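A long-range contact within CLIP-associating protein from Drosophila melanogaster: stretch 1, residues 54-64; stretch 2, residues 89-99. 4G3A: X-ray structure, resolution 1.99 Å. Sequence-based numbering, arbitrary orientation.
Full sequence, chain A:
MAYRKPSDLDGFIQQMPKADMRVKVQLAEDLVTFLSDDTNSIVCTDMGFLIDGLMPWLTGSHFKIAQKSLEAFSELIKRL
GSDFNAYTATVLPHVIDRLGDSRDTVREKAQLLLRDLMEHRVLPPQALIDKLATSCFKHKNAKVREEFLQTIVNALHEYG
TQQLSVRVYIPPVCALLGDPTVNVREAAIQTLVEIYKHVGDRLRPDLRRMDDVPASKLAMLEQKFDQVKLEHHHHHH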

# COMPACT_ATOMS: atom_id res chain seq x y z
N LEU A 54 12.05 -8.52 -11.74
CA LEU A 54 10.64 -8.34 -11.42
C LEU A 54 10.12 -6.98 -11.92
O LEU A 54 8.92 -6.81 -12.15
CB LEU A 54 10.42 -8.45 -9.91
CG LEU A 54 10.59 -9.84 -9.29
CD1 LEU A 54 10.60 -9.76 -7.78
CD2 LEU A 54 9.49 -10.77 -9.78
N MSE A 55 11.03 -6.03 -12.07
CA MSE A 55 10.66 -4.64 -12.35
C MSE A 55 9.87 -4.44 -13.64
O MSE A 55 8.86 -3.75 -13.64
CB MSE A 55 11.89 -3.73 -12.27
CG MSE A 55 12.43 -3.57 -10.86
SE MSE A 55 11.07 -2.89 -9.62
CE MSE A 55 10.53 -1.33 -10.66
N PRO A 56 10.33 -5.04 -14.76
CA PRO A 56 9.54 -4.95 -15.99
C PRO A 56 8.15 -5.60 -15.86
O PRO A 56 7.22 -5.18 -16.54
CB PRO A 56 10.39 -5.71 -17.01
CG PRO A 56 11.78 -5.57 -16.51
CD PRO A 56 11.67 -5.60 -15.01
N TRP A 57 8.03 -6.62 -15.02
CA TRP A 57 6.74 -7.24 -14.78
C TRP A 57 5.84 -6.25 -14.02
O TRP A 57 4.69 -6.01 -14.39
CB TRP A 57 6.92 -8.50 -13.93
CG TRP A 57 7.58 -9.67 -14.62
CD1 TRP A 57 8.19 -9.67 -15.85
CD2 TRP A 57 7.69 -11.01 -14.13
NE1 TRP A 57 8.68 -10.92 -16.14
CE2 TRP A 57 8.38 -11.77 -15.10
CE3 TRP A 57 7.27 -11.65 -12.95
CZ2 TRP A 57 8.65 -13.12 -14.94
CZ3 TRP A 57 7.54 -13.00 -12.79
CH2 TRP A 57 8.23 -13.72 -13.78
N LEU A 58 6.39 -5.69 -12.96
CA LEU A 58 5.63 -4.77 -12.12
C LEU A 58 5.23 -3.52 -12.91
O LEU A 58 4.08 -3.10 -12.87
CB LEU A 58 6.45 -4.37 -10.90
CG LEU A 58 5.82 -3.33 -9.98
CD1 LEU A 58 4.55 -3.89 -9.38
CD2 LEU A 58 6.80 -2.93 -8.91
N THR A 59 6.19 -2.95 -13.63
CA THR A 59 5.95 -1.73 -14.40
C THR A 59 5.36 -2.03 -15.78
O THR A 59 5.30 -1.15 -16.64
CB THR A 59 7.24 -0.92 -14.58
OG1 THR A 59 8.11 -1.61 -15.49
CG2 THR A 59 7.95 -0.73 -13.24
N GLY A 60 4.92 -3.27 -15.98
CA GLY A 60 4.51 -3.73 -17.30
C GLY A 60 3.05 -3.51 -17.66
O GLY A 60 2.28 -2.97 -16.87
N SER A 61 2.69 -3.93 -18.87
CA SER A 61 1.35 -3.72 -19.41
C SER A 61 0.44 -4.93 -19.22
O SER A 61 -0.78 -4.83 -19.40
CB SER A 61 1.43 -3.35 -20.89
OG SER A 61 0.30 -3.81 -21.61
N HIS A 62 1.03 -6.06 -18.86
CA HIS A 62 0.26 -7.26 -18.55
C HIS A 62 0.02 -7.25 -17.04
O HIS A 62 0.96 -7.34 -16.25
CB HIS A 62 1.05 -8.51 -18.95
CG HIS A 62 0.22 -9.76 -19.08
ND1 HIS A 62 -0.43 -10.33 -18.00
CD2 HIS A 62 -0.03 -10.56 -20.14
CE1 HIS A 62 -1.06 -11.42 -18.40
NE2 HIS A 62 -0.84 -11.58 -19.70
N PHE A 63 -1.24 -7.14 -16.64
CA PHE A 63 -1.56 -6.93 -15.22
C PHE A 63 -1.53 -8.22 -14.41
O PHE A 63 -1.35 -8.18 -13.20
CB PHE A 63 -2.90 -6.22 -15.05
CG PHE A 63 -4.08 -7.07 -15.42
CD1 PHE A 63 -4.48 -8.11 -14.59
CD2 PHE A 63 -4.78 -6.84 -16.59
CE1 PHE A 63 -5.56 -8.90 -14.92
CE2 PHE A 63 -5.86 -7.63 -16.93
CZ PHE A 63 -6.25 -8.66 -16.09
N LYS A 64 -1.72 -9.35 -15.08
CA LYS A 64 -1.60 -10.64 -14.40
C LYS A 64 -0.17 -10.83 -13.93
O LYS A 64 0.07 -11.25 -12.80
CB LYS A 64 -2.01 -11.78 -15.33
CG LYS A 64 -3.51 -11.96 -15.47
CD LYS A 64 -3.85 -12.67 -16.78
CE LYS A 64 -5.31 -13.07 -16.80
NZ LYS A 64 -6.17 -12.03 -16.16
N ALA A 89 13.03 1.83 -2.16
CA ALA A 89 13.04 3.04 -3.00
C ALA A 89 12.83 2.74 -4.49
O ALA A 89 12.31 3.58 -5.23
CB ALA A 89 14.33 3.81 -2.79
N THR A 90 13.24 1.56 -4.92
CA THR A 90 13.13 1.15 -6.31
C THR A 90 11.72 0.69 -6.62
O THR A 90 11.13 1.03 -7.65
CB THR A 90 14.11 0.01 -6.65
OG1 THR A 90 15.44 0.53 -6.75
CG2 THR A 90 13.73 -0.67 -7.96
N VAL A 91 11.16 -0.08 -5.70
CA VAL A 91 9.88 -0.73 -5.89
C VAL A 91 8.68 0.19 -5.57
O VAL A 91 7.73 0.26 -6.34
CB VAL A 91 9.80 -1.97 -5.00
CG1 VAL A 91 8.42 -2.53 -5.01
CG2 VAL A 91 10.83 -3.01 -5.46
N LEU A 92 8.76 0.88 -4.45
CA LEU A 92 7.62 1.64 -3.92
C LEU A 92 6.89 2.54 -4.93
O LEU A 92 5.67 2.54 -4.97
CB LEU A 92 8.02 2.46 -2.69
CG LEU A 92 6.85 2.84 -1.77
CD1 LEU A 92 6.14 1.58 -1.25
CD2 LEU A 92 7.30 3.70 -0.60
N PRO A 93 7.64 3.31 -5.73
CA PRO A 93 6.91 4.22 -6.63
C PRO A 93 5.95 3.50 -7.57
O PRO A 93 4.93 4.06 -7.92
CB PRO A 93 8.04 4.91 -7.41
CG PRO A 93 9.21 4.86 -6.49
CD PRO A 93 9.10 3.54 -5.78
N HIS A 94 6.27 2.27 -7.98
CA HIS A 94 5.41 1.56 -8.93
C HIS A 94 4.27 0.80 -8.24
O HIS A 94 3.22 0.56 -8.83
CB HIS A 94 6.26 0.66 -9.82
CG HIS A 94 7.35 1.40 -10.51
ND1 HIS A 94 8.67 1.35 -10.10
CD2 HIS A 94 7.32 2.28 -11.54
CE1 HIS A 94 9.40 2.13 -10.87
NE2 HIS A 94 8.60 2.71 -11.75
N VAL A 95 4.51 0.40 -7.00
CA VAL A 95 3.46 -0.19 -6.18
C VAL A 95 2.38 0.86 -5.94
O VAL A 95 1.19 0.58 -6.02
CB VAL A 95 4.01 -0.66 -4.85
CG1 VAL A 95 2.88 -1.18 -3.98
CG2 VAL A 95 5.07 -1.75 -5.09
N ILE A 96 2.82 2.08 -5.65
CA ILE A 96 1.90 3.20 -5.50
C ILE A 96 1.00 3.35 -6.72
O ILE A 96 -0.23 3.40 -6.60
CB ILE A 96 2.67 4.52 -5.25
CG1 ILE A 96 3.28 4.50 -3.84
CG2 ILE A 96 1.74 5.74 -5.45
CD1 ILE A 96 4.19 5.69 -3.56
N ASP A 97 1.61 3.41 -7.91
CA ASP A 97 0.85 3.49 -9.15
C ASP A 97 -0.18 2.37 -9.27
O ASP A 97 -1.27 2.59 -9.80
CB ASP A 97 1.78 3.47 -10.37
CG ASP A 97 2.51 4.79 -10.58
OD1 ASP A 97 2.10 5.81 -9.98
OD2 ASP A 97 3.49 4.81 -11.33
N ARG A 98 0.15 1.18 -8.79
CA ARG A 98 -0.78 0.05 -8.89
C ARG A 98 -1.96 0.18 -7.91
O ARG A 98 -2.95 -0.55 -8.04
CB ARG A 98 -0.05 -1.27 -8.66
CG ARG A 98 0.95 -1.63 -9.75
CD ARG A 98 0.26 -1.99 -11.06
NE ARG A 98 1.22 -2.13 -12.16
CZ ARG A 98 0.91 -2.52 -13.40
NH1 ARG A 98 -0.35 -2.82 -13.71
NH2 ARG A 98 1.85 -2.61 -14.33
N LEU A 99 -1.86 1.09 -6.95
CA LEU A 99 -3.01 1.34 -6.10
C LEU A 99 -4.13 1.88 -6.97
O LEU A 99 -5.30 1.75 -6.64
CB LEU A 99 -2.69 2.34 -4.98
CG LEU A 99 -1.70 1.87 -3.92
CD1 LEU A 99 -1.37 3.02 -2.98
CD2 LEU A 99 -2.26 0.66 -3.15

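How do the two backbones lie against each other? The helix of residues 54-58 and the helix that enters the second stretch at Ala-89 run in nearly the same direction, 18° apart, with a closest axis approach of 10.8 Å. That spacing leaves the side chains to fill the gap. The backbones come nearer toward the end of the first helix: the CA atoms of Met-55 and Val-91 are 7.6 Å apart, those of Thr-59 and His-94 6.4 Å. Thr-59 is where the chain leaves helical geometry.

What packs between the helices? Leu-58 is the knob, seated among Val-91, His-94, Val-95 and Arg-98. Its CA-to-CB bond points sideways, but the end of the side chain comes nearer, bringing CD2 within 3.7 Å of His-94 CB and 4.2 Å of Val-91 CG1. One turn earlier, Met-55, a selenomethionine, folds through three m rotamers, so that its SE lies 3.8 Å from Thr-90 CG2 and its CE 3.3 Å from His-94 ND1.

How is the His-94 ring held? Thr-59 lays its methyl over one face, CG2 standing 3.6 Å from the ring centroid and only 14° off the normal, a CH-pi contact. The hydroxyl of Thr-59 turns back to the helix before it, where OG1 donates to Met-55 O at 2.9 Å.

What does Arg-98 do at the end of the first helix? It reaches carbonyls at the point where the helix gives way to loop. Arg-98 NH2 donates to Leu-58 O at 2.7 Å and to Gly-60 O at 2.6 Å, while a weak bond joins its NE to Leu-58 O at 3.1 Å. Both oxygens lie at the guanidinium edge, near its plane, where the N-H groups point. One side chain thus ties the last helical residue and the following loop to the second stretch.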